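Local coordinates for protein Afp2 (Serratia entomophila, PDB 6RBN) that probably forms part of the contractile sheath around the inner tube of the anti-feeding prophage, a phage-tail-like contractile injection system, at residues Thr117-Val120 / Gly121-Tyr124; Glu260-Ile263 / Gln264-Leu267; Ile181-Thr184 / Asp185-Arg188; Thr320-Glu323 / Ile324-Lys328; Asn275-Pro278 / Thr279-Val283. One frame throughout, in Å; residues are numbered along the deposited sequence.

Interaction 1: residues Thr117-Val120 / Gly121-Tyr124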
loop_
_atom_site.group_PDB
_atom_site.type_symbol
_atom_site.label_atom_id
_atom_site.label_comp_id
_atom_site.label_asym_id
_atom_site.label_seq_id
_atom_site.Cartn_x
_atom_site.Cartn_y
_atom_site.Cartn_z
ATOM N N THR C 117 3.612 -49.217 80.082
ATOM C CA THR C 117 4.201 -49.951 78.968
ATOM C C THR C 117 3.190 -50.305 77.884
ATOM O O THR C 117 3.601 -50.718 76.795
ATOM C CB THR C 117 4.878 -51.219 79.484
ATOM O OG1 THR C 117 5.547 -51.879 78.402
ATOM C CG2 THR C 117 3.860 -52.161 80.096
ATOM N N THR C 118 1.892 -50.163 78.153
ATOM C CA THR C 118 0.892 -50.336 77.106
ATOM C C THR C 118 0.897 -49.154 76.148
ATOM O O THR C 118 1.001 -49.333 74.929
ATOM C CB THR C 118 -0.491 -50.517 77.730
ATOM O OG1 THR C 118 -0.494 -51.690 78.551
ATOM C CG2 THR C 118 -1.547 -50.657 76.655
ATOM N N VAL C 119 0.802 -47.934 76.681
ATOM C CA VAL C 119 0.711 -46.756 75.825
ATOM C C VAL C 119 2.046 -46.388 75.193
ATOM O O VAL C 119 2.067 -45.625 74.221
ATOM C CB VAL C 119 0.151 -45.553 76.602
ATOM C CG1 VAL C 119 -1.236 -45.863 77.121
ATOM C CG2 VAL C 119 1.065 -45.170 77.740
ATOM N N VAL C 120 3.161 -46.902 75.710
ATOM C CA VAL C 120 4.449 -46.676 75.064
ATOM C C VAL C 120 4.593 -47.556 73.831
ATOM O O VAL C 120 5.022 -47.090 72.770
ATOM C CB VAL C 120 5.589 -46.896 76.075
ATOM C CG1 VAL C 120 6.936 -46.932 75.386
ATOM C CG2 VAL C 120 5.585 -45.785 77.094
ATOM N N GLY C 121 4.209 -48.832 73.940
ATOM C CA GLY C 121 4.234 -49.713 72.785
ATOM C C GLY C 121 3.225 -49.336 71.720
ATOM O O GLY C 121 3.412 -49.656 70.544
ATOM N N GLN C 122 2.150 -48.656 72.111
ATOM C CA GLN C 122 1.226 -48.074 71.150
ATOM C C GLN C 122 1.739 -46.762 70.572
ATOM O O GLN C 122 1.328 -46.386 69.470
ATOM C CB GLN C 122 -0.137 -47.877 71.811
ATOM C CG GLN C 122 -0.826 -49.189 72.134
ATOM C CD GLN C 122 -2.097 -49.012 72.935
ATOM O OE1 GLN C 122 -2.438 -47.908 73.345
ATOM N NE2 GLN C 122 -2.808 -50.107 73.163
ATOM N N GLY C 123 2.619 -46.059 71.285
ATOM C CA GLY C 123 3.301 -44.909 70.725
ATOM C C GLY C 123 2.615 -43.576 70.940
ATOM O O GLY C 123 2.334 -42.867 69.971
ATOM N N TYR C 124 2.337 -43.216 72.193
ATOM C CA TYR C 124 1.575 -42.012 72.495
ATOM C C TYR C 124 2.417 -40.840 72.982
ATOM O O TYR C 124 1.841 -39.857 73.460
ATOM C CB TYR C 124 0.483 -42.319 73.511
ATOM C CG TYR C 124 -0.734 -42.935 72.887
ATOM C CD1 TYR C 124 -1.652 -42.143 72.216
ATOM C CD2 TYR C 124 -0.970 -44.296 72.965
ATOM C CE1 TYR C 124 -2.769 -42.686 71.637
ATOM C CE2 TYR C 124 -2.092 -44.851 72.389
ATOM C CZ TYR C 124 -2.989 -44.039 71.725
ATOM O OH TYR C 124 -4.107 -44.585 71.147
#

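Interaction 2: residues Glu260-Ile263 / Gln264-Leu267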
loop_
_atom_site.group_PDB
_atom_site.type_symbol
_atom_site.label_atom_id
_atom_site.label_comp_id
_atom_site.label_asym_id
_atom_site.label_seq_id
_atom_site.Cartn_x
_atom_site.Cartn_y
_atom_site.Cartn_z
ATOM N N GLU C 260 8.124 -34.356 67.997
ATOM C CA GLU C 260 7.263 -35.334 67.339
ATOM C C GLU C 260 5.792 -34.989 67.492
ATOM O O GLU C 260 4.988 -35.288 66.604
ATOM C CB GLU C 260 7.560 -36.727 67.889
ATOM C CG GLU C 260 8.867 -37.271 67.368
ATOM C CD GLU C 260 9.373 -38.497 68.077
ATOM O OE1 GLU C 260 8.801 -38.879 69.113
ATOM O OE2 GLU C 260 10.369 -39.069 67.607
ATOM N N ARG C 261 5.417 -34.346 68.596
ATOM C CA ARG C 261 4.023 -33.951 68.757
ATOM C C ARG C 261 3.711 -32.677 67.984
ATOM O O ARG C 261 2.636 -32.560 67.391
ATOM C CB ARG C 261 3.682 -33.778 70.237
ATOM C CG ARG C 261 3.616 -35.079 71.010
ATOM C CD ARG C 261 3.409 -34.825 72.491
ATOM N NE ARG C 261 2.095 -34.261 72.773
ATOM C CZ ARG C 261 1.016 -34.988 73.041
ATOM N NH1 ARG C 261 1.096 -36.310 73.076
ATOM N NH2 ARG C 261 -0.142 -34.392 73.282
ATOM N N ASP C 262 4.635 -31.715 67.965
ATOM C CA ASP C 262 4.353 -30.451 67.293
ATOM C C ASP C 262 4.451 -30.553 65.780
ATOM O O ASP C 262 3.836 -29.743 65.080
ATOM C CB ASP C 262 5.292 -29.359 67.792
ATOM C CG ASP C 262 4.989 -28.935 69.209
ATOM O OD1 ASP C 262 3.813 -29.026 69.616
ATOM O OD2 ASP C 262 5.923 -28.508 69.916
ATOM N N ILE C 263 5.214 -31.511 65.254
ATOM C CA ILE C 263 5.214 -31.724 63.811
ATOM C C ILE C 263 3.934 -32.420 63.375
ATOM O O ILE C 263 3.319 -32.041 62.371
ATOM C CB ILE C 263 6.482 -32.482 63.375
ATOM C CG1 ILE C 263 7.696 -31.561 63.458
ATOM C CG2 ILE C 263 6.362 -33.034 61.972
ATOM C CD1 ILE C 263 8.989 -32.233 63.120
ATOM N N GLN C 264 3.475 -33.415 64.142
ATOM C CA GLN C 264 2.242 -34.086 63.752
ATOM C C GLN C 264 1.008 -33.241 64.029
ATOM O O GLN C 264 -0.037 -33.498 63.434
ATOM C CB GLN C 264 2.096 -35.442 64.442
ATOM C CG GLN C 264 1.768 -35.395 65.910
ATOM C CD GLN C 264 1.572 -36.774 66.494
ATOM O OE1 GLN C 264 1.637 -37.773 65.784
ATOM N NE2 GLN C 264 1.313 -36.835 67.792
ATOM N N LYS C 265 1.095 -32.238 64.904
ATOM C CA LYS C 265 0.004 -31.278 65.004
ATOM C C LYS C 265 -0.050 -30.372 63.784
ATOM O O LYS C 265 -1.129 -29.902 63.408
ATOM C CB LYS C 265 0.138 -30.439 66.274
ATOM C CG LYS C 265 -0.297 -31.150 67.544
ATOM C CD LYS C 265 0.054 -30.357 68.797
ATOM C CE LYS C 265 -1.072 -29.432 69.240
ATOM N NZ LYS C 265 -1.236 -28.231 68.374
ATOM N N SER C 266 1.094 -30.124 63.152
ATOM C CA SER C 266 1.127 -29.274 61.972
ATOM C C SER C 266 0.810 -30.047 60.703
ATOM O O SER C 266 0.286 -29.469 59.747
ATOM C CB SER C 266 2.492 -28.606 61.844
ATOM O OG SER C 266 2.558 -27.812 60.676
ATOM N N LEU C 267 1.118 -31.339 60.668
ATOM C CA LEU C 267 0.880 -32.148 59.482
ATOM C C LEU C 267 -0.472 -32.847 59.491
ATOM O O LEU C 267 -0.798 -33.521 58.513
ATOM C CB LEU C 267 1.987 -33.188 59.306
ATOM C CG LEU C 267 3.387 -32.653 59.015
ATOM C CD1 LEU C 267 4.366 -33.797 58.856
ATOM C CD2 LEU C 267 3.383 -31.770 57.791
#

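Interaction 3: residues Ile181-Thr184 / Asp185-Arg188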
loop_
_atom_site.group_PDB
_atom_site.type_symbol
_atom_site.label_atom_id
_atom_site.label_comp_id
_atom_site.label_asym_id
_atom_site.label_seq_id
_atom_site.Cartn_x
_atom_site.Cartn_y
_atom_site.Cartn_z
ATOM N N ILE C 181 9.543 -29.627 86.244
ATOM C CA ILE C 181 9.397 -29.668 84.792
ATOM C C ILE C 181 8.607 -28.460 84.299
ATOM O O ILE C 181 8.914 -27.893 83.242
ATOM C CB ILE C 181 8.762 -31.011 84.376
ATOM C CG1 ILE C 181 9.777 -32.141 84.520
ATOM C CG2 ILE C 181 8.229 -31.005 82.963
ATOM C CD1 ILE C 181 9.186 -33.508 84.330
ATOM N N THR C 182 7.617 -28.018 85.076
ATOM C CA THR C 182 6.791 -26.878 84.689
ATOM C C THR C 182 7.599 -25.588 84.648
ATOM O O THR C 182 7.514 -24.819 83.684
ATOM C CB THR C 182 5.631 -26.725 85.665
ATOM O OG1 THR C 182 4.915 -27.952 85.725
ATOM C CG2 THR C 182 4.686 -25.635 85.205
ATOM N N GLN C 183 8.394 -25.339 85.686
ATOM C CA GLN C 183 9.192 -24.125 85.735
ATOM C C GLN C 183 10.374 -24.170 84.782
ATOM O O GLN C 183 10.893 -23.113 84.410
ATOM C CB GLN C 183 9.665 -23.882 87.162
ATOM C CG GLN C 183 8.555 -23.497 88.109
ATOM C CD GLN C 183 9.037 -23.339 89.528
ATOM O OE1 GLN C 183 10.171 -23.683 89.853
ATOM N NE2 GLN C 183 8.188 -22.786 90.379
ATOM N N THR C 184 10.813 -25.361 84.378
ATOM C CA THR C 184 11.885 -25.459 83.398
ATOM C C THR C 184 11.365 -25.225 81.985
ATOM O O THR C 184 12.000 -24.513 81.200
ATOM C CB THR C 184 12.558 -26.826 83.500
ATOM O OG1 THR C 184 13.025 -27.020 84.839
ATOM C CG2 THR C 184 13.743 -26.922 82.558
ATOM N N ASP C 185 10.199 -25.792 81.655
ATOM C CA ASP C 185 9.679 -25.688 80.295
ATOM C C ASP C 185 9.212 -24.280 79.966
ATOM O O ASP C 185 9.207 -23.890 78.795
ATOM C CB ASP C 185 8.526 -26.665 80.084
ATOM C CG ASP C 185 8.969 -28.106 80.139
ATOM O OD1 ASP C 185 10.169 -28.370 79.938
ATOM O OD2 ASP C 185 8.109 -28.982 80.353
ATOM N N ARG C 186 8.816 -23.509 80.974
ATOM C CA ARG C 186 8.376 -22.145 80.722
ATOM C C ARG C 186 9.552 -21.210 80.488
ATOM O O ARG C 186 9.581 -20.473 79.497
ATOM C CB ARG C 186 7.536 -21.642 81.886
ATOM C CG ARG C 186 7.033 -20.243 81.674
ATOM C CD ARG C 186 6.240 -19.780 82.856
ATOM N NE ARG C 186 7.043 -19.691 84.072
ATOM C CZ ARG C 186 6.863 -20.453 85.146
ATOM N NH1 ARG C 186 5.909 -21.372 85.161
ATOM N NH2 ARG C 186 7.641 -20.297 86.208
ATOM N N THR C 187 10.531 -21.226 81.389
ATOM C CA THR C 187 11.603 -20.242 81.326
ATOM C C THR C 187 12.735 -20.694 80.412
ATOM O O THR C 187 13.199 -19.925 79.564
ATOM C CB THR C 187 12.133 -19.958 82.731
ATOM O OG1 THR C 187 12.656 -21.163 83.295
ATOM C CG2 THR C 187 11.017 -19.445 83.620
ATOM N N ARG C 188 13.189 -21.937 80.560
ATOM C CA ARG C 188 14.355 -22.409 79.826
ATOM C C ARG C 188 14.016 -23.260 78.613
ATOM O O ARG C 188 14.806 -23.301 77.666
ATOM C CB ARG C 188 15.276 -23.205 80.752
ATOM C CG ARG C 188 15.850 -22.393 81.892
ATOM C CD ARG C 188 16.785 -21.319 81.381
ATOM N NE ARG C 188 17.928 -21.867 80.662
ATOM C CZ ARG C 188 19.060 -22.247 81.242
ATOM N NH1 ARG C 188 19.204 -22.139 82.555
ATOM N NH2 ARG C 188 20.051 -22.735 80.509
#

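Interaction 4: residues Thr320-Glu323 / Ile324-Lys328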
loop_
_atom_site.group_PDB
_atom_site.type_symbol
_atom_site.label_atom_id
_atom_site.label_comp_id
_atom_site.label_asym_id
_atom_site.label_seq_id
_atom_site.Cartn_x
_atom_site.Cartn_y
_atom_site.Cartn_z
ATOM N N THR C 320 8.461 -45.786 47.848
ATOM C CA THR C 320 8.386 -46.311 46.496
ATOM C C THR C 320 6.969 -46.184 45.962
ATOM O O THR C 320 6.044 -45.810 46.684
ATOM C CB THR C 320 8.831 -47.774 46.452
ATOM O OG1 THR C 320 7.974 -48.558 47.289
ATOM C CG2 THR C 320 10.251 -47.903 46.941
ATOM N N GLN C 321 6.813 -46.519 44.678
ATOM C CA GLN C 321 5.529 -46.358 44.002
ATOM C C GLN C 321 4.484 -47.328 44.545
ATOM O O GLN C 321 3.288 -47.016 44.567
ATOM C CB GLN C 321 5.724 -46.535 42.494
ATOM C CG GLN C 321 4.473 -46.370 41.656
ATOM C CD GLN C 321 3.818 -45.027 41.859
ATOM O OE1 GLN C 321 2.791 -44.923 42.529
ATOM N NE2 GLN C 321 4.397 -43.992 41.279
ATOM N N GLU C 322 4.923 -48.496 45.021
ATOM C CA GLU C 322 4.025 -49.429 45.690
ATOM C C GLU C 322 3.468 -48.848 46.983
ATOM O O GLU C 322 2.336 -49.166 47.366
ATOM C CB GLU C 322 4.768 -50.744 45.963
ATOM C CG GLU C 322 3.903 -51.866 46.511
ATOM C CD GLU C 322 4.671 -53.152 46.719
ATOM O OE1 GLU C 322 5.894 -53.169 46.461
ATOM O OE2 GLU C 322 4.051 -54.150 47.139
ATOM N N GLU C 323 4.220 -47.964 47.635
ATOM C CA GLU C 323 3.795 -47.288 48.849
ATOM C C GLU C 323 3.034 -45.996 48.586
ATOM O O GLU C 323 2.294 -45.549 49.466
ATOM C CB GLU C 323 5.018 -47.004 49.725
ATOM C CG GLU C 323 5.626 -48.263 50.318
ATOM C CD GLU C 323 6.946 -48.007 51.001
ATOM O OE1 GLU C 323 7.484 -46.898 50.836
ATOM O OE2 GLU C 323 7.450 -48.910 51.702
ATOM N N ILE C 324 3.190 -45.387 47.410
ATOM C CA ILE C 324 2.361 -44.241 47.047
ATOM C C ILE C 324 0.923 -44.691 46.825
ATOM O O ILE C 324 -0.031 -44.030 47.252
ATOM C CB ILE C 324 2.922 -43.538 45.797
ATOM C CG1 ILE C 324 4.368 -43.110 46.014
ATOM C CG2 ILE C 324 2.083 -42.334 45.431
ATOM C CD1 ILE C 324 4.546 -42.204 47.160
ATOM N N ASN C 325 0.752 -45.841 46.178
ATOM C CA ASN C 325 -0.567 -46.356 45.845
ATOM C C ASN C 325 -1.342 -46.837 47.063
ATOM O O ASN C 325 -2.567 -46.976 46.981
ATOM C CB ASN C 325 -0.431 -47.494 44.836
ATOM C CG ASN C 325 0.146 -47.030 43.518
ATOM O OD1 ASN C 325 -0.189 -45.955 43.025
ATOM N ND2 ASN C 325 1.020 -47.840 42.940
ATOM N N GLN C 326 -0.665 -47.089 48.181
ATOM C CA GLN C 326 -1.333 -47.436 49.426
ATOM C C GLN C 326 -1.787 -46.216 50.209
ATOM O O GLN C 326 -2.462 -46.372 51.230
ATOM C CB GLN C 326 -0.398 -48.278 50.292
ATOM C CG GLN C 326 -0.054 -49.617 49.686
ATOM C CD GLN C 326 0.919 -50.401 50.530
ATOM O OE1 GLN C 326 1.395 -49.922 51.557
ATOM N NE2 GLN C 326 1.230 -51.616 50.099
ATOM N N GLY C 327 -1.433 -45.017 49.763
ATOM C CA GLY C 327 -1.773 -43.800 50.464
ATOM C C GLY C 327 -0.722 -43.307 51.427
ATOM O O GLY C 327 -1.003 -42.379 52.193
ATOM N N LYS C 328 0.472 -43.885 51.411
ATOM C CA LYS C 328 1.505 -43.562 52.380
ATOM C C LYS C 328 2.386 -42.428 51.883
ATOM O O LYS C 328 2.716 -42.348 50.698
ATOM C CB LYS C 328 2.369 -44.786 52.677
ATOM C CG LYS C 328 1.650 -45.889 53.411
ATOM C CD LYS C 328 2.580 -47.051 53.662
ATOM C CE LYS C 328 1.862 -48.181 54.363
ATOM N NZ LYS C 328 2.756 -49.345 54.583
#

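Interaction 5: residues Asn275-Pro278 / Thr279-Val283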
loop_
_atom_site.group_PDB
_atom_site.type_symbol
_atom_site.label_atom_id
_atom_site.label_comp_id
_atom_site.label_asym_id
_atom_site.label_seq_id
_atom_site.Cartn_x
_atom_site.Cartn_y
_atom_site.Cartn_z
ATOM N N ASN C 275 -1.889 -37.256 47.260
ATOM C CA ASN C 275 -0.554 -37.811 47.484
ATOM C C ASN C 275 0.276 -37.575 46.230
ATOM O O ASN C 275 0.488 -38.463 45.401
ATOM C CB ASN C 275 -0.638 -39.292 47.822
ATOM C CG ASN C 275 0.636 -39.825 48.436
ATOM O OD1 ASN C 275 1.609 -39.098 48.614
ATOM N ND2 ASN C 275 0.634 -41.105 48.770
ATOM N N SER C 276 0.763 -36.347 46.094
ATOM C CA SER C 276 1.499 -35.944 44.913
ATOM C C SER C 276 2.711 -35.135 45.334
ATOM O O SER C 276 2.839 -34.706 46.481
ATOM C CB SER C 276 0.618 -35.140 43.953
ATOM O OG SER C 276 0.224 -33.913 44.539
ATOM N N GLN C 277 3.598 -34.932 44.381
ATOM C CA GLN C 277 4.843 -34.191 44.541
ATOM C C GLN C 277 4.679 -32.717 44.941
ATOM O O GLN C 277 5.568 -32.207 45.631
ATOM C CB GLN C 277 5.651 -34.337 43.245
ATOM C CG GLN C 277 7.147 -34.080 43.338
ATOM C CD GLN C 277 7.527 -32.633 43.191
ATOM O OE1 GLN C 277 8.278 -32.094 43.991
ATOM N NE2 GLN C 277 7.015 -31.995 42.158
ATOM N N PRO C 278 3.618 -31.980 44.558
ATOM C CA PRO C 278 3.417 -30.669 45.203
ATOM C C PRO C 278 3.062 -30.745 46.674
ATOM O O PRO C 278 3.369 -29.804 47.415
ATOM C CB PRO C 278 2.277 -30.047 44.390
ATOM C CG PRO C 278 2.394 -30.644 43.097
ATOM C CD PRO C 278 2.810 -32.046 43.322
ATOM N N THR C 279 2.417 -31.819 47.122
ATOM C CA THR C 279 2.099 -31.943 48.537
ATOM C C THR C 279 3.335 -32.293 49.353
ATOM O O THR C 279 3.492 -31.802 50.474
ATOM C CB THR C 279 1.000 -32.991 48.728
ATOM O OG1 THR C 279 -0.124 -32.641 47.913
ATOM C CG2 THR C 279 0.532 -33.048 50.169
ATOM N N TRP C 280 4.240 -33.092 48.782
ATOM C CA TRP C 280 5.460 -33.487 49.476
ATOM C C TRP C 280 6.385 -32.299 49.675
ATOM O O TRP C 280 7.112 -32.237 50.670
ATOM C CB TRP C 280 6.192 -34.564 48.680
ATOM C CG TRP C 280 5.383 -35.777 48.376
ATOM C CD1 TRP C 280 4.239 -36.187 48.993
ATOM C CD2 TRP C 280 5.605 -36.689 47.303
ATOM N NE1 TRP C 280 3.759 -37.321 48.395
ATOM C CE2 TRP C 280 4.577 -37.644 47.347
ATOM C CE3 TRP C 280 6.585 -36.798 46.315
ATOM C CZ2 TRP C 280 4.503 -38.694 46.448
ATOM C CZ3 TRP C 280 6.507 -37.838 45.423
ATOM C CH2 TRP C 280 5.477 -38.775 45.496
ATOM N N GLN C 281 6.376 -31.358 48.731
ATOM C CA GLN C 281 7.115 -30.116 48.901
ATOM C C GLN C 281 6.488 -29.240 49.969
ATOM O O GLN C 281 7.196 -28.497 50.655
ATOM C CB GLN C 281 7.178 -29.356 47.581
ATOM C CG GLN C 281 7.967 -30.053 46.516
ATOM C CD GLN C 281 9.403 -30.254 46.913
ATOM O OE1 GLN C 281 9.851 -31.377 47.122
ATOM N NE2 GLN C 281 10.132 -29.159 47.046
ATOM N N ARG C 282 5.168 -29.307 50.121
ATOM C CA ARG C 282 4.503 -28.487 51.122
ATOM C C ARG C 282 4.613 -29.116 52.503
ATOM O O ARG C 282 4.517 -28.414 53.515
ATOM C CB ARG C 282 3.049 -28.260 50.705
ATOM C CG ARG C 282 2.326 -27.188 51.487
ATOM C CD ARG C 282 0.961 -26.896 50.916
ATOM N NE ARG C 282 0.053 -28.022 51.044
ATOM C CZ ARG C 282 -1.165 -28.050 50.523
ATOM N NH1 ARG C 282 -1.624 -27.009 49.848
ATOM N NH2 ARG C 282 -1.928 -29.119 50.684
ATOM N N VAL C 283 4.856 -30.421 52.569
ATOM C CA VAL C 283 5.104 -31.068 53.851
ATOM C C VAL C 283 6.506 -30.749 54.354
ATOM O O VAL C 283 6.682 -30.320 55.498
ATOM C CB VAL C 283 4.871 -32.586 53.743
ATOM C CG1 VAL C 283 5.368 -33.284 54.979
ATOM C CG2 VAL C 283 3.399 -32.865 53.584
#

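Interaction 1: residues Thr117-Val120 / Gly121-Tyr124
V119 and Y124 meet in a local helix-ending contact, where helix 112-122 stops and the chain turns off toward strand 127-129. The carbonyl O of V119 is the hub. Y124 N donates to V119 O at 3.2 Å, nearly along the C=O axis, while G123 N reaches the same V119 O at 3.0 Å through a weak, more bent bond. Just before it the i to i+4 pattern still holds: Q122 N binds T118 O at 3.1 Å, and G121 N makes a weak bond to T117 O. The ending is a Schellman motif with G123 as its C-prime residue. G123 has a phi of 91°, a backbone conformation in which a CB would press against the preceding carbonyl O. The helix belongs to the beta-alpha-beta unit of strand 102-105, helix 112-122 and strand 127-129. Y124 then folds its ring back on the helix end. Its CG stands beside the backbone N (chi1 -81°), bringing CD2 to 4.0 Å from V119 CB, and V119 O lies at the ring edge, in the ring plane. The flank of the last turn is formed by T118 and Q122, side by side and pointing the same way, with T118 CG2 3.8 Å from Q122 NE2. Q122 is extended beyond CG, and that CG passes 3.3 Å from T118 O. T118 OG1 turns back instead to bond T114 O. V119 and Y124 also pack on A91, V94 and A95 of helix 90-97, and Y124 OH makes a weak hydrogen bond to E309 of a neighbouring Afp3 chain.

Interaction 2: residues Glu260-Ile263 / Gln264-Leu267
K265 N donates to R261 O at 2.9 Å, and L267 N to I263 O at the same 2.9 Å, the latter in the carbonyl plane; these two backbone bonds hold the closing turns of helix 250-267. I263 O also takes a weak bond from S266 N, which has a second weak, longer link to D262 O. Q264 N to E260 O, at 3.4 Å, is weak too. The aliphatic parts of Q264 and K265 pass close to E260 O and R261 O. With its CG set between the backbone N and the carbonyl carbon (chi1 73°), Q264 lays that atom 3.3 Å from both E260 O and R261 O. K265 CG likewise passes R261 O, and K265 then bends at chi3 and chi4 alongside D262, whose OD1 stays 5.3 Å from K265 NZ. I263 and L267 lie side by side, both buried, I263 CG2 3.8 Å from L267 CD1. Two charged ends are paired beyond the turn: E260 with R125 of the same chain, K265 with D327 of a neighbouring Afp3 chain. The apolar pair thus packs against helix 277-295 of the sheath C-terminal domain, while K265 probably ties the subunit electrostatically to Afp3.

Interaction 3: residues Ile181-Thr184 / Asp185-Arg188
T187 OG1 gives its proton to Q183 O at 2.9 Å, approaching almost end-on to the carbonyl. The hydroxyl can fold back one turn because it stands between its own backbone N and carbonyl carbon (chi1 61°). Backbone bonds of the same i to i+4 spacing accompany it: D185 N to I181 O at 2.9 Å, R186 N to T182 O at 3.3 Å and R188 N to T184 O at 2.9 Å. Together they form the C-terminal turns of helix 173-187, in the range of the tail sheath subtilisin-like domain; no other chain of the assembly touches residues 181-188. R186 runs beside Q183 in the same direction. Its chain bends at chi3, placing the guanidinium with one face over Q183 CA and NH2 3.8 Å from Q183 CG; the guanidinium and the Q183 amide are turned 72° apart. R186 NH1 bonds N23 O, which anchors the far end of the arm. Along another side of the helix D185 lies next to I181, the carboxylate flanking I181 CG2. D185 OD2 forms a salt bridge with R254 and a weak hydrogen bond with T27 OG1, while T182 and T184 turn their hydroxyls back to A178 O and S180 O.

Interaction 4: residues Thr320-Glu323 / Ile324-Lys328
E323 and K328 are joined across a Schellman motif that ends the short helix 321-324 and delivers the chain into strand 328-335. Of the backbone bonds, G327 N to I324 O, at 3.0 Å, lies inside the motif and closes a type I beta turn from I324 to G327. At G327 (phi 93°) a CB would press on the carbonyl O of Q326, which favours glycine. At the start of the helix T320 O is gripped twice, by E323 N and by I324 N, each at 3.0 Å and the second in the carbonyl plane. N325 N bonds Q321 O at 3.2 Å, and I324 N adds a weak bond to that oxygen. Two weak side-chain bonds are seen. T320 holds the N-cap position without a capping bond from its own hydroxyl, whereas T320 N donates to E323 OE1, and K328 NZ to Q326 OE1. E323 and K328 have opposite charges, but E323 OE2 stays 5.5 Å from K328 NZ. Among the looser contacts, the side chains of Q321 and N325 cross obliquely on the exposed flank. Q326, extended beyond CG, runs along E322 O. I324 CG1, beside its own backbone N (chi1 -57°), is turned toward T320 O. In the assembly K328 pairs in parallel with a strand of a neighbouring Afp3 chain, so the sheet continues across the interface. The bond that spans the whole motif runs from K328 N to E323 O at 3.1 Å, its donor almost in line with the carbonyl.

Interaction 5: residues Asn275-Pro278 / Thr279-Val283
W280 leans back over S276 and Q277, and its atoms can be followed outward one by one. CB sits 3.9 Å from Q277 O. CG, placed beside the backbone N (chi1 -56°), starts the indole under the S276 carbonyl, whose O lies 3.2 Å above the ring plane and toward the rim. At the edge NE1 donates to N275 OD1 at 2.8 Å, a bond only 1° out of the ring plane and nearly straight onto the amide oxygen. The N275 amide itself is turned 76° to the indole. Q277 CA, 3.6 Å from W280 CE3, makes an off-centre CH-pi contact 4.1 Å from the centroid of the six-membered ring, with Q277 N over the same face as S276 O. This is the N-terminal turn of helix 277-295, with S276 at the N-cap position but making no capping bond through its side chain. W280 N bonds S276 O at 3.1 Å, T279 N adds a weak bond to that oxygen, and R282 N reaches P278 O at 3.3 Å. The S276 carbonyl thus serves the helix while covering the ring. T279 OG1 bonds P274 O, and R282 forms a salt bridge with E273. Another side of the helix meets Afp1, probably the tube protein: Q281 O accepts a bond from Q147 NE2 of a neighbouring Afp1 chain, and P278 packs on T104 of the Afp1 chain.

How the interactions relate
Followed from the N terminus, the contacts come as interaction 1, 3, 2, 5 and 4. All are local, each closing just a helix turn or a helix end, and none nests in or crosses another. In space four of them touch in succession. Interaction 1 touches interaction 2 where Y124 O packs 3.6 Å from R261 NH1, linking the subtilisin-like and C-terminal sheath regions. Interaction 2 meets interaction 5 through L267 CD2 and V283 CG1, 3.8 Å apart, between helices 250-267 and 277-295. Interaction 5 joins interaction 4 by a probable hydrogen bond from N275 ND2 to K328 O. Interaction 3 stands apart, its nearest atoms about 11 Å from interaction 2.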